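Local coordinates for foldase protein PrsA (Bacillus subtilis, PDB 4WO7) that helps secreted proteins fold outside the cell after translocation and has peptidyl-prolyl cis-trans isomerase activity, at the interface of chains A and B. Numbering follows the deposited sequence. Chains: chain A/B, Foldase protein PrsA.

The interface of chains A and B. Residues chain A 9, 11, 21, 24-25; chain B 7, 25, 29, 251, 254.
In both A:Lys21 and B:Tyr25 CG stands anti to the backbone N (chi1 174° and 171°), which sends the lysine chain and the phenol ring across the dimer contact to meet each other. A:Lys21 stays extended beyond CG and runs over one face of the B:Tyr25 ring; its CE lies 3.8 Å above the ring plane, offset toward the rim. The ammonium continues past the ring, tip to tip with its partner, and A:Lys21 NZ forms a hydrogen-bonded salt bridge with carboxylate oxygen OD2 of B:Asp7 at 3.2 Å. OD2 receives it on its syn side, 26° out of the carboxylate plane. On its own chain A:Lys21 NZ has a looser ionic partner in A:Glu9, whose OE2 is 3.9 Å away, so the lysine probably offsets acidic charge from both subunits. An alanine in place of A:Lys21 would probably leave B:Asp7 without its charged mate and strip the aliphatic cover from that ring face. The B:Tyr25 hydroxyl OH lies 3.4 Å from A:Ile11 CD1, and A:Leu24 CD2 is 4.0 Å from B:Tyr25 CE1, these two side chains crossing at about a right angle. Nearer the backbone, A:Tyr25 CD1 packs 3.7 Å from B:Tyr25 CB. A weak backbone hydrogen bond runs from B:Asp251 N to A:Ile11 O at 3.2 Å. Helix 21-49 of each subunit supplies these tyrosines, with A:Lys21 at the helix start; A:Ile11, B:Asp7 and B:Asp251 come from loops, and two-fold symmetry repeats the patch in this dimeric foldase.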
loop_
_atom_site.group_PDB
_atom_site.type_symbol
_atom_site.label_atom_id
_atom_site.label_comp_id
_atom_site.label_asym_id
_atom_site.label_seq_id
_atom_site.Cartn_x
_atom_site.Cartn_y
_atom_site.Cartn_z
ATOM N N GLU A 9 -23.025 22.343 -12.929
ATOM C CA GLU A 9 -22.930 22.656 -11.509
ATOM C C GLU A 9 -21.473 22.837 -11.105
ATOM O O GLU A 9 -20.638 21.959 -11.327
ATOM C CB GLU A 9 -23.594 21.547 -10.686
ATOM C CG GLU A 9 -23.543 21.728 -9.177
ATOM C CD GLU A 9 -23.874 20.443 -8.440
ATOM O OE1 GLU A 9 -23.368 20.253 -7.315
ATOM O OE2 GLU A 9 -24.655 19.630 -8.983
ATOM N N ILE A 11 -18.539 22.709 -8.783
ATOM C CA ILE A 11 -18.114 22.003 -7.584
ATOM C C ILE A 11 -17.193 22.887 -6.767
ATOM O O ILE A 11 -17.338 23.009 -5.548
ATOM C CB ILE A 11 -17.361 20.705 -7.930
ATOM C CG1 ILE A 11 -18.239 19.759 -8.754
ATOM C CG2 ILE A 11 -16.829 20.032 -6.658
ATOM C CD1 ILE A 11 -19.467 19.267 -8.035
ATOM N N LYS A 21 -19.255 19.744 -12.170
ATOM C CA LYS A 21 -19.712 18.397 -11.823
ATOM C C LYS A 21 -19.325 17.395 -12.909
ATOM O O LYS A 21 -18.885 16.283 -12.614
ATOM C CB LYS A 21 -21.233 18.395 -11.609
ATOM C CG LYS A 21 -21.870 17.022 -11.383
ATOM C CD LYS A 21 -23.238 17.154 -10.702
ATOM C CE LYS A 21 -24.101 15.918 -10.928
ATOM N NZ LYS A 21 -25.331 15.899 -10.085
ATOM N N LEU A 24 -15.699 16.512 -12.749
ATOM C CA LEU A 24 -15.484 15.640 -11.605
ATOM C C LEU A 24 -15.939 14.223 -11.931
ATOM O O LEU A 24 -15.219 13.253 -11.707
ATOM C CB LEU A 24 -16.244 16.169 -10.381
ATOM C CG LEU A 24 -15.980 15.462 -9.048
ATOM C CD1 LEU A 24 -14.546 15.689 -8.611
ATOM C CD2 LEU A 24 -16.958 15.922 -7.970
ATOM N N TYR A 25 -17.132 14.115 -12.503
ATOM C CA TYR A 25 -17.676 12.817 -12.877
ATOM C C TYR A 25 -16.780 12.079 -13.873
ATOM O O TYR A 25 -16.487 10.899 -13.688
ATOM C CB TYR A 25 -19.075 12.969 -13.470
ATOM C CG TYR A 25 -19.672 11.654 -13.921
ATOM C CD1 TYR A 25 -20.153 10.739 -12.990
ATOM C CD2 TYR A 25 -19.762 11.325 -15.267
ATOM C CE1 TYR A 25 -20.699 9.536 -13.389
ATOM C CE2 TYR A 25 -20.311 10.121 -15.673
ATOM C CZ TYR A 25 -20.778 9.231 -14.730
ATOM O OH TYR A 25 -21.324 8.029 -15.121
ATOM N N ASP B 7 -28.748 12.197 -14.967
ATOM C CA ASP B 7 -28.278 11.316 -13.903
ATOM C C ASP B 7 -29.084 10.015 -13.783
ATOM O O ASP B 7 -28.644 9.072 -13.125
ATOM C CB ASP B 7 -28.277 12.071 -12.568
ATOM C CG ASP B 7 -27.034 12.932 -12.387
ATOM O OD1 ASP B 7 -26.403 13.299 -13.402
ATOM O OD2 ASP B 7 -26.681 13.237 -11.227
ATOM N N TYR B 25 -22.183 8.554 -9.665
ATOM C CA TYR B 25 -21.566 9.828 -9.341
ATOM C C TYR B 25 -21.488 10.025 -7.839
ATOM O O TYR B 25 -20.458 10.430 -7.305
ATOM C CB TYR B 25 -22.348 10.979 -9.962
ATOM C CG TYR B 25 -21.882 12.326 -9.471
ATOM C CD1 TYR B 25 -20.692 12.882 -9.908
ATOM C CD2 TYR B 25 -22.636 13.039 -8.550
ATOM C CE1 TYR B 25 -20.266 14.118 -9.439
ATOM C CE2 TYR B 25 -22.221 14.266 -8.080
ATOM C CZ TYR B 25 -21.036 14.800 -8.525
ATOM O OH TYR B 25 -20.628 16.027 -8.061
ATOM N N LYS B 29 -18.045 9.948 -5.382
ATOM C CA LYS B 29 -17.760 11.214 -4.694
ATOM C C LYS B 29 -17.342 10.967 -3.251
ATOM O O LYS B 29 -16.488 11.672 -2.714
ATOM C CB LYS B 29 -18.977 12.147 -4.767
ATOM C CG LYS B 29 -18.664 13.618 -4.450
ATOM C CD LYS B 29 -19.738 14.574 -4.979
ATOM C CE LYS B 29 -20.627 15.177 -3.898
ATOM N NZ LYS B 29 -21.524 14.194 -3.236
ATOM N N ASP B 251 -19.373 22.690 -3.066
ATOM C CA ASP B 251 -20.059 21.425 -2.787
ATOM C C ASP B 251 -20.036 21.066 -1.298
ATOM O O ASP B 251 -18.981 21.035 -0.663
ATOM C CB ASP B 251 -19.447 20.278 -3.587
ATOM C CG ASP B 251 -20.290 19.016 -3.526
ATOM O OD1 ASP B 251 -20.147 18.245 -2.553
ATOM O OD2 ASP B 251 -21.105 18.800 -4.448
ATOM N N LEU B 254 -17.897 18.037 0.071
ATOM C CA LEU B 254 -16.460 18.189 -0.165
ATOM C C LEU B 254 -15.889 19.489 0.391
ATOM O O LEU B 254 -14.772 19.873 0.048
ATOM C CB LEU B 254 -16.183 18.127 -1.666
ATOM C CG LEU B 254 -16.526 16.825 -2.383
ATOM C CD1 LEU B 254 -16.601 17.079 -3.875
ATOM C CD2 LEU B 254 -15.479 15.762 -2.073
#